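Local coordinates for protein phycocyanobilin lyase subunit beta (Nostoc sp. PCC 7120, PDB 5N3U) that associates with CpcE to form a lyase that is probably required for attaching the bilin chromophore to the CpcA gene product, the phycocyanin alpha chain, at residues Ala90-Leu95 with His124-Pro129; Val97-Ala102 with Leu139-Phe144; Ala156-Leu161 with Arg191-Leu196. One frame throughout, in Å; residues are numbered along the deposited sequence.

Contact 1. Residues Ala90-Leu95 with His124-Pro129; sequences ADPRAL and HKLEFP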
loop_
_atom_site.group_PDB
_atom_site.type_symbol
_atom_site.label_atom_id
_atom_site.label_comp_id
_atom_site.label_asym_id
_atom_site.label_seq_id
_atom_site.Cartn_x
_atom_site.Cartn_y
_atom_site.Cartn_z
ATOM N N ALA B 90 22.443 -11.749 -6.680
ATOM C CA ALA B 90 22.129 -12.927 -7.473
ATOM C C ALA B 90 22.506 -14.285 -6.819
ATOM O O ALA B 90 22.702 -15.268 -7.510
ATOM C CB ALA B 90 22.778 -12.786 -8.854
ATOM N N ASP B 91 22.637 -14.316 -5.510
ATOM C CA ASP B 91 22.848 -15.535 -4.768
ATOM C C ASP B 91 21.513 -16.284 -4.815
ATOM O O ASP B 91 20.481 -15.796 -4.362
ATOM C CB ASP B 91 23.287 -15.163 -3.361
ATOM C CG ASP B 91 23.547 -16.340 -2.431
ATOM O OD1 ASP B 91 22.832 -17.353 -2.381
ATOM O OD2 ASP B 91 24.435 -16.199 -1.565
ATOM N N PRO B 92 21.521 -17.540 -5.298
ATOM C CA PRO B 92 20.285 -18.320 -5.468
ATOM C C PRO B 92 19.616 -18.722 -4.170
ATOM O O PRO B 92 18.471 -19.183 -4.201
ATOM C CB PRO B 92 20.786 -19.559 -6.286
ATOM C CG PRO B 92 22.219 -19.688 -5.846
ATOM C CD PRO B 92 22.702 -18.313 -5.763
ATOM N N ARG B 93 20.237 -18.479 -3.017
ATOM C CA ARG B 93 19.537 -18.676 -1.759
ATOM C C ARG B 93 18.352 -17.706 -1.580
ATOM O O ARG B 93 17.504 -17.959 -0.796
ATOM C CB ARG B 93 20.441 -18.547 -0.577
ATOM C CG ARG B 93 21.518 -19.663 -0.462
ATOM C CD ARG B 93 22.382 -19.346 0.732
ATOM N NE ARG B 93 23.273 -18.233 0.447
ATOM C CZ ARG B 93 24.049 -17.637 1.353
ATOM N NH1 ARG B 93 24.114 -18.083 2.577
ATOM N NH2 ARG B 93 24.792 -16.598 1.005
ATOM N N ALA B 94 18.304 -16.664 -2.374
ATOM C CA ALA B 94 17.209 -15.683 -2.354
ATOM C C ALA B 94 15.998 -16.130 -3.154
ATOM O O ALA B 94 15.024 -15.403 -3.223
ATOM C CB ALA B 94 17.756 -14.371 -2.922
ATOM N N LEU B 95 16.041 -17.301 -3.779
ATOM C CA LEU B 95 14.910 -17.752 -4.600
ATOM C C LEU B 95 13.513 -17.622 -3.898
ATOM O O LEU B 95 12.551 -17.006 -4.421
ATOM C CB LEU B 95 15.152 -19.181 -4.995
ATOM C CG LEU B 95 14.013 -19.815 -5.782
ATOM C CD1 LEU B 95 13.883 -19.222 -7.156
ATOM C CD2 LEU B 95 14.103 -21.344 -5.880
ATOM N N HIS B 124 24.174 -22.204 -10.331
ATOM C CA HIS B 124 25.175 -23.230 -10.128
ATOM C C HIS B 124 25.724 -23.180 -8.753
ATOM O O HIS B 124 26.399 -24.098 -8.387
ATOM C CB HIS B 124 26.373 -23.072 -11.074
ATOM C CG HIS B 124 27.208 -21.879 -10.779
ATOM N ND1 HIS B 124 27.000 -20.657 -11.396
ATOM C CD2 HIS B 124 28.252 -21.702 -9.942
ATOM C CE1 HIS B 124 27.896 -19.789 -10.979
ATOM N NE2 HIS B 124 28.642 -20.383 -10.067
ATOM N N LYS B 125 25.519 -22.089 -7.992
ATOM C CA LYS B 125 25.978 -22.066 -6.623
ATOM C C LYS B 125 25.249 -22.992 -5.661
ATOM O O LYS B 125 25.665 -23.142 -4.518
ATOM C CB LYS B 125 25.932 -20.643 -6.147
ATOM C CG LYS B 125 26.802 -19.697 -7.026
ATOM C CD LYS B 125 27.948 -19.029 -6.310
ATOM C CE LYS B 125 28.771 -20.067 -5.544
ATOM N NZ LYS B 125 30.229 -19.788 -5.523
ATOM N N LEU B 126 24.140 -23.553 -6.101
ATOM C CA LEU B 126 23.375 -24.476 -5.317
ATOM C C LEU B 126 23.883 -25.917 -5.523
ATOM O O LEU B 126 24.212 -26.314 -6.622
ATOM C CB LEU B 126 21.959 -24.465 -5.730
ATOM C CG LEU B 126 21.229 -23.144 -5.469
ATOM C CD1 LEU B 126 19.844 -23.217 -6.092
ATOM C CD2 LEU B 126 21.254 -22.761 -3.999
ATOM N N GLU B 127 23.830 -26.674 -4.458
ATOM C CA GLU B 127 24.246 -28.060 -4.449
ATOM C C GLU B 127 23.268 -28.883 -5.284
ATOM O O GLU B 127 22.030 -28.821 -5.123
ATOM C CB GLU B 127 24.353 -28.529 -2.976
ATOM C CG GLU B 127 24.743 -29.975 -2.818
ATOM C CD GLU B 127 25.157 -30.376 -1.367
ATOM O OE1 GLU B 127 24.833 -29.650 -0.395
ATOM O OE2 GLU B 127 25.821 -31.438 -1.195
ATOM N N PHE B 128 23.832 -29.708 -6.144
ATOM C CA PHE B 128 23.092 -30.544 -7.078
ATOM C C PHE B 128 22.128 -31.449 -6.325
ATOM O O PHE B 128 22.486 -32.012 -5.275
ATOM C CB PHE B 128 24.070 -31.357 -7.897
ATOM C CG PHE B 128 23.455 -32.265 -8.850
ATOM C CD1 PHE B 128 22.925 -33.456 -8.420
ATOM C CD2 PHE B 128 23.369 -31.927 -10.198
ATOM C CE1 PHE B 128 22.238 -34.302 -9.280
ATOM C CE2 PHE B 128 22.717 -32.788 -11.089
ATOM C CZ PHE B 128 22.161 -33.961 -10.629
ATOM N N PRO B 129 20.934 -31.616 -6.853
ATOM C CA PRO B 129 20.362 -31.053 -8.086
ATOM C C PRO B 129 19.509 -29.767 -7.881
ATOM O O PRO B 129 18.769 -29.435 -8.754
ATOM C CB PRO B 129 19.431 -32.133 -8.524
ATOM C CG PRO B 129 18.903 -32.645 -7.236
ATOM C CD PRO B 129 19.898 -32.361 -6.135
#
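Pro92 and Leu126 bring the two backbones closest, with their CA atoms 6.9 Å apart, where two inter-helix loops of the HEAT-repeat region meet. Residues 90-95 lead from helix 76-89 to helix 95-104 and contain a short 3-10 turn at Pro92-Ala94. Residues 124-129 are the last part of the loop between helix 108-118 and helix 130-145. The join is apolar and small. The CB and CG atoms of Pro92 lie against the fork of Leu126, with Pro92 CG and Leu126 CG 3.6 Å apart. The two methyls share the ring: Leu126 CD1 is 3.8 Å from Pro92 CB, and Leu126 CD2 is 3.7 Å from Pro92 CG. The CB of Leu126 does not itself aim at the proline. The fork reaches it because CG stands beside the backbone N, chi1 -65°. Lys125 adds only the root of its side chain, with its CB 3.8 Å from Pro92 CG, while the bent chain carries the amino group away. Leu126 also packs on Ala134 of helix 130-145 and on Glu67 of the CpcE chain. The proline turn is fixed from the same loop by an Asx turn, in which Asp91 OD1 accepts from Arg93 N. Arg93 NH1 donates a hydrogen bond to Gly140 O of the CpcE chain, tying this loop to the partner subunit. Arg93 grips the Asp91 carboxylate side-on and nearly in its own guanidinium plane: Arg93 NE reaches Asp91 OD1 at 3.0 Å, and Arg93 NH2 reaches Asp91 OD2 at 2.6 Å.

Contact 2. Residues Val97-Ala102 with Leu139-Phe144; sequences VLIDAA and LETLLF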
loop_
_atom_site.group_PDB
_atom_site.type_symbol
_atom_site.label_atom_id
_atom_site.label_comp_id
_atom_site.label_asym_id
_atom_site.label_seq_id
_atom_site.Cartn_x
_atom_site.Cartn_y
_atom_site.Cartn_z
ATOM N N VAL B 97 12.407 -16.004 -1.191
ATOM C CA VAL B 97 12.009 -14.627 -0.974
ATOM C C VAL B 97 11.563 -13.953 -2.256
ATOM O O VAL B 97 10.582 -13.200 -2.275
ATOM C CB VAL B 97 13.103 -13.801 -0.250
ATOM C CG1 VAL B 97 12.967 -12.296 -0.366
ATOM C CG2 VAL B 97 13.075 -14.197 1.218
ATOM N N LEU B 98 12.310 -14.109 -3.328
ATOM C CA LEU B 98 11.944 -13.498 -4.555
ATOM C C LEU B 98 10.646 -14.013 -5.130
ATOM O O LEU B 98 9.837 -13.274 -5.689
ATOM C CB LEU B 98 13.043 -13.633 -5.595
ATOM C CG LEU B 98 14.097 -12.584 -5.689
ATOM C CD1 LEU B 98 14.533 -12.002 -4.400
ATOM C CD2 LEU B 98 15.266 -13.084 -6.537
ATOM N N ILE B 99 10.418 -15.293 -4.957
ATOM C CA ILE B 99 9.122 -15.868 -5.411
ATOM C C ILE B 99 7.940 -15.314 -4.653
ATOM O O ILE B 99 6.918 -14.841 -5.231
ATOM C CB ILE B 99 9.142 -17.370 -5.274
ATOM C CG1 ILE B 99 9.998 -17.935 -6.358
ATOM C CG2 ILE B 99 7.741 -17.932 -5.362
ATOM C CD1 ILE B 99 10.156 -19.452 -6.224
ATOM N N ASP B 100 8.119 -15.161 -3.355
ATOM C CA ASP B 100 7.086 -14.568 -2.569
ATOM C C ASP B 100 6.778 -13.170 -2.935
ATOM O O ASP B 100 5.631 -12.780 -2.999
ATOM C CB ASP B 100 7.517 -14.518 -1.088
ATOM C CG ASP B 100 7.197 -15.759 -0.404
ATOM O OD1 ASP B 100 6.417 -16.541 -0.989
ATOM O OD2 ASP B 100 7.709 -16.014 0.717
ATOM N N ALA B 101 7.802 -12.376 -3.128
ATOM C CA ALA B 101 7.683 -11.036 -3.537
ATOM C C ALA B 101 7.055 -10.881 -4.875
ATOM O O ALA B 101 6.143 -10.112 -5.031
ATOM C CB ALA B 101 9.057 -10.400 -3.589
ATOM N N ALA B 102 7.484 -11.652 -5.848
ATOM C CA ALA B 102 6.876 -11.599 -7.154
ATOM C C ALA B 102 5.421 -12.022 -7.175
ATOM O O ALA B 102 4.608 -11.423 -7.859
ATOM C CB ALA B 102 7.661 -12.433 -8.097
ATOM N N LEU B 139 10.987 -20.166 -13.143
ATOM C CA LEU B 139 10.201 -20.179 -14.336
ATOM C C LEU B 139 8.751 -20.308 -14.019
ATOM O O LEU B 139 7.941 -19.515 -14.528
ATOM C CB LEU B 139 10.696 -21.334 -15.279
ATOM C CG LEU B 139 9.820 -21.584 -16.497
ATOM C CD1 LEU B 139 9.779 -20.345 -17.369
ATOM C CD2 LEU B 139 10.301 -22.819 -17.298
ATOM N N GLU B 140 8.369 -21.239 -13.160
ATOM C CA GLU B 140 6.930 -21.421 -12.840
ATOM C C GLU B 140 6.344 -20.124 -12.331
ATOM O O GLU B 140 5.233 -19.757 -12.657
ATOM C CB GLU B 140 6.694 -22.528 -11.790
ATOM C CG GLU B 140 7.015 -23.936 -12.282
ATOM C CD GLU B 140 7.269 -25.035 -11.152
ATOM O OE1 GLU B 140 7.018 -24.867 -9.887
ATOM O OE2 GLU B 140 7.815 -26.102 -11.533
ATOM N N THR B 141 7.090 -19.419 -11.477
ATOM C CA THR B 141 6.556 -18.182 -10.934
ATOM C C THR B 141 6.458 -17.136 -11.991
ATOM O O THR B 141 5.489 -16.375 -11.992
ATOM C CB THR B 141 7.439 -17.675 -9.771
ATOM O OG1 THR B 141 7.170 -18.551 -8.687
ATOM C CG2 THR B 141 6.956 -16.364 -9.204
ATOM N N LEU B 142 7.477 -17.032 -12.828
ATOM C CA LEU B 142 7.447 -16.045 -13.883
ATOM C C LEU B 142 6.327 -16.276 -14.872
ATOM O O LEU B 142 5.724 -15.320 -15.367
ATOM C CB LEU B 142 8.753 -15.980 -14.605
ATOM C CG LEU B 142 9.880 -15.277 -13.866
ATOM C CD1 LEU B 142 11.181 -15.590 -14.482
ATOM C CD2 LEU B 142 9.720 -13.785 -13.910
ATOM N N LEU B 143 6.034 -17.537 -15.152
ATOM C CA LEU B 143 4.890 -17.867 -16.010
ATOM C C LEU B 143 3.598 -17.458 -15.363
ATOM O O LEU B 143 2.678 -16.876 -16.000
ATOM C CB LEU B 143 4.861 -19.362 -16.364
ATOM C CG LEU B 143 6.032 -19.896 -17.165
ATOM C CD1 LEU B 143 5.930 -21.425 -17.328
ATOM C CD2 LEU B 143 6.080 -19.253 -18.546
ATOM N N PHE B 144 3.490 -17.718 -14.071
ATOM C CA PHE B 144 2.319 -17.267 -13.363
ATOM C C PHE B 144 2.123 -15.749 -13.341
ATOM O O PHE B 144 0.994 -15.255 -13.573
ATOM C CB PHE B 144 2.333 -17.896 -11.969
ATOM C CG PHE B 144 1.274 -17.432 -11.063
ATOM C CD1 PHE B 144 0.035 -17.990 -11.140
ATOM C CD2 PHE B 144 1.545 -16.550 -10.024
ATOM C CE1 PHE B 144 -0.945 -17.613 -10.291
ATOM C CE2 PHE B 144 0.504 -16.130 -9.149
ATOM C CZ PHE B 144 -0.722 -16.697 -9.259
#
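Ile99 is the first residue of 97-102 to touch helix 130-145, and within 139-144 it meets a single residue, Thr141. Their CA atoms are 6.5 Å apart, the nearest backbone approach of the two segments. The Thr141 hydroxyl lies against the flank of the isoleucine. Thr141 OG1 comes within 3.4 Å of Ile99 CG2 and 3.7 Å of Ile99 CG1, so it sits near both branches leaving CB. The two side chains meet at a slant. This is van der Waals packing of an oxygen on carbon. The Thr141 rotamer decides which group goes where: OG1 stands beside the backbone N (chi1 -73°) and faces Ile99, while CG2 takes the position anti to that nitrogen. Ile99 also packs on Leu118 of helix 108-118, which follows its own helix in the chain. Almost one turn after Ile99 comes Ala102, whose CB points toward the other helix. It meets the second branch of Thr141, with Ala102 CB 4.1 Å from Thr141 CG2. Thr141 is therefore the common point, its oxygen on Ile99 and its methyl on Ala102. The three side chains involved are short or compact, and the contact is small. Ser32 of the CpcE chain packs on Thr141 and on Phe144, so the partner subunit also touches this junction. Helix 95-104 and helix 130-145, with helix 108-118 between them in sequence, are set side by side, as in the stacked helices of a HEAT-repeat solenoid.

Contact 3. Residues Ala156-Leu161 with Arg191-Leu196; sequences AAIVGL and RARILL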
loop_
_atom_site.group_PDB
_atom_site.type_symbol
_atom_site.label_atom_id
_atom_site.label_comp_id
_atom_site.label_asym_id
_atom_site.label_seq_id
_atom_site.Cartn_x
_atom_site.Cartn_y
_atom_site.Cartn_z
ATOM N N ALA B 156 8.109 -6.902 -16.684
ATOM C CA ALA B 156 9.165 -7.424 -15.858
ATOM C C ALA B 156 9.250 -8.937 -15.961
ATOM O O ALA B 156 10.334 -9.484 -15.912
ATOM C CB ALA B 156 8.967 -7.017 -14.392
ATOM N N ALA B 157 8.107 -9.607 -16.038
ATOM C CA ALA B 157 8.069 -11.048 -16.196
ATOM C C ALA B 157 8.788 -11.554 -17.454
ATOM O O ALA B 157 9.504 -12.525 -17.412
ATOM C CB ALA B 157 6.659 -11.495 -16.204
ATOM N N ILE B 158 8.619 -10.853 -18.543
ATOM C CA ILE B 158 9.349 -11.137 -19.807
ATOM C C ILE B 158 10.815 -10.976 -19.591
ATOM O O ILE B 158 11.611 -11.775 -20.039
ATOM C CB ILE B 158 8.994 -10.124 -20.940
ATOM C CG1 ILE B 158 7.525 -10.042 -21.198
ATOM C CG2 ILE B 158 9.720 -10.439 -22.231
ATOM C CD1 ILE B 158 6.894 -11.356 -21.463
ATOM N N VAL B 159 11.235 -9.928 -18.911
ATOM C CA VAL B 159 12.644 -9.738 -18.691
ATOM C C VAL B 159 13.230 -10.888 -17.862
ATOM O O VAL B 159 14.349 -11.371 -18.090
ATOM C CB VAL B 159 12.920 -8.416 -18.006
ATOM C CG1 VAL B 159 14.413 -8.253 -17.678
ATOM C CG2 VAL B 159 12.469 -7.210 -18.873
ATOM N N GLY B 160 12.481 -11.333 -16.848
ATOM C CA GLY B 160 12.923 -12.457 -16.058
ATOM C C GLY B 160 13.048 -13.700 -16.927
ATOM O O GLY B 160 14.041 -14.361 -16.889
ATOM N N LEU B 161 12.040 -13.951 -17.719
ATOM C CA LEU B 161 12.002 -15.099 -18.597
ATOM C C LEU B 161 13.151 -15.113 -19.563
ATOM O O LEU B 161 13.753 -16.168 -19.786
ATOM C CB LEU B 161 10.708 -15.199 -19.332
ATOM C CG LEU B 161 9.444 -15.554 -18.613
ATOM C CD1 LEU B 161 8.225 -15.376 -19.505
ATOM C CD2 LEU B 161 9.407 -16.970 -18.020
ATOM N N ARG B 191 4.285 -6.307 -26.093
ATOM C CA ARG B 191 4.554 -6.970 -27.376
ATOM C C ARG B 191 5.938 -6.634 -27.848
ATOM O O ARG B 191 6.704 -7.497 -28.283
ATOM C CB ARG B 191 3.556 -6.509 -28.432
ATOM C CG ARG B 191 2.172 -7.057 -28.278
ATOM C CD ARG B 191 1.454 -6.994 -29.624
ATOM N NE ARG B 191 0.186 -6.324 -29.444
ATOM C CZ ARG B 191 -0.090 -5.042 -29.722
ATOM N NH1 ARG B 191 0.781 -4.214 -30.285
ATOM N NH2 ARG B 191 -1.298 -4.577 -29.448
ATOM N N ALA B 192 6.299 -5.377 -27.750
ATOM C CA ALA B 192 7.656 -4.998 -28.167
ATOM C C ALA B 192 8.731 -5.645 -27.367
ATOM O O ALA B 192 9.853 -5.928 -27.850
ATOM C CB ALA B 192 7.822 -3.496 -28.096
ATOM N N ARG B 193 8.474 -5.803 -26.084
ATOM C CA ARG B 193 9.501 -6.353 -25.246
ATOM C C ARG B 193 9.571 -7.838 -25.521
ATOM O O ARG B 193 10.618 -8.417 -25.413
ATOM C CB ARG B 193 9.241 -6.062 -23.760
ATOM C CG ARG B 193 10.382 -6.507 -22.866
ATOM C CD ARG B 193 11.630 -5.715 -23.187
ATOM N NE ARG B 193 12.758 -6.151 -22.451
ATOM C CZ ARG B 193 13.384 -7.296 -22.705
ATOM N NH1 ARG B 193 12.941 -8.144 -23.621
ATOM N NH2 ARG B 193 14.423 -7.640 -21.970
ATOM N N ILE B 194 8.440 -8.444 -25.842
ATOM C CA ILE B 194 8.464 -9.853 -26.248
ATOM C C ILE B 194 9.367 -10.038 -27.491
ATOM O O ILE B 194 10.330 -10.823 -27.467
ATOM C CB ILE B 194 7.051 -10.355 -26.523
ATOM C CG1 ILE B 194 6.270 -10.506 -25.195
ATOM C CG2 ILE B 194 7.054 -11.703 -27.274
ATOM C CD1 ILE B 194 4.779 -10.576 -25.340
ATOM N N LEU B 195 9.096 -9.240 -28.533
ATOM C CA LEU B 195 9.958 -9.190 -29.734
ATOM C C LEU B 195 11.404 -9.035 -29.444
ATOM O O LEU B 195 12.185 -9.739 -30.007
ATOM C CB LEU B 195 9.561 -8.055 -30.667
ATOM C CG LEU B 195 8.169 -8.274 -31.275
ATOM C CD1 LEU B 195 7.698 -6.968 -31.919
ATOM C CD2 LEU B 195 8.144 -9.462 -32.245
ATOM N N LEU B 196 11.786 -8.121 -28.554
ATOM C CA LEU B 196 13.159 -8.004 -28.188
ATOM C C LEU B 196 13.653 -9.289 -27.527
ATOM O O LEU B 196 14.804 -9.669 -27.735
ATOM C CB LEU B 196 13.414 -6.858 -27.207
ATOM C CG LEU B 196 14.843 -6.619 -26.750
ATOM C CD1 LEU B 196 15.752 -6.375 -27.956
ATOM C CD2 LEU B 196 14.914 -5.412 -25.843
#
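Val159 packs against the guanidinium of Arg193, with Val159 CG2 3.7 Å from both Arg193 NH2 and Arg193 NE. The Val159 CA also sits over a face of this flat group, and the two side chains cross at about a right angle. Arg193 sets out with CG anti to the backbone N (chi1 -174°), and one bend at chi2 swings the group across to Val159. On its way the chain slides past Ile158 in the opposite direction. Ile158 CG2 is 4.0 Å from Arg193 CG and 3.9 Å from Arg193 O, a contact of methyl with methylene and carbonyl. The other branch of Ile158 goes to Ile194, where Ile158 CD1 meets Ile194 CG1 at 3.9 Å, again roughly at right angles. Both isoleucines also touch Met181 of helix 171-184. The charge of Arg193 is answered from beyond the two segments: NH2 forms a salt bridge with Asp273 of the CpcE chain and a hydrogen bond with Gln162 OE1. Within 191-196, Leu196 CD2 lies over a guanidinium face, toward its rim. Replacing Arg193 with a leucine would probably leave Asp273 of the CpcE chain without its charged mate and Gln162 without this donor, and would take the flat cover off Val159. The segments run almost parallel, their axes 7° apart in direction and 9.7 Å apart at closest approach. Helix 151-163 and helix 188-198, separated in sequence by helix 171-184, thus stand side by side, consistent with the stacked helices of a HEAT-type alpha solenoid.

The three contacts follow the solenoid from its loops into its helices. Contact 1 lies at a partly buried loop edge, about 14 Å from the chain centre to its own centre, whereas contact 2 is buried and only about 8 Å away. Contact 3 is buried too, though also about 14 Å out. Contacts 1 and 2 are linked through 90-95 and 97-102, which adjoin in sequence; they do not touch otherwise. Contacts 2 and 3 touch directly, with Leu139 and Leu142 of helix 130-145 packing on helix 151-163. Proline and leucine carry contact 1, an isoleucine, alanine and threonine contact 2. Contact 3 adds a buried arginine whose charge is met by CpcE. All three reach that partner chain.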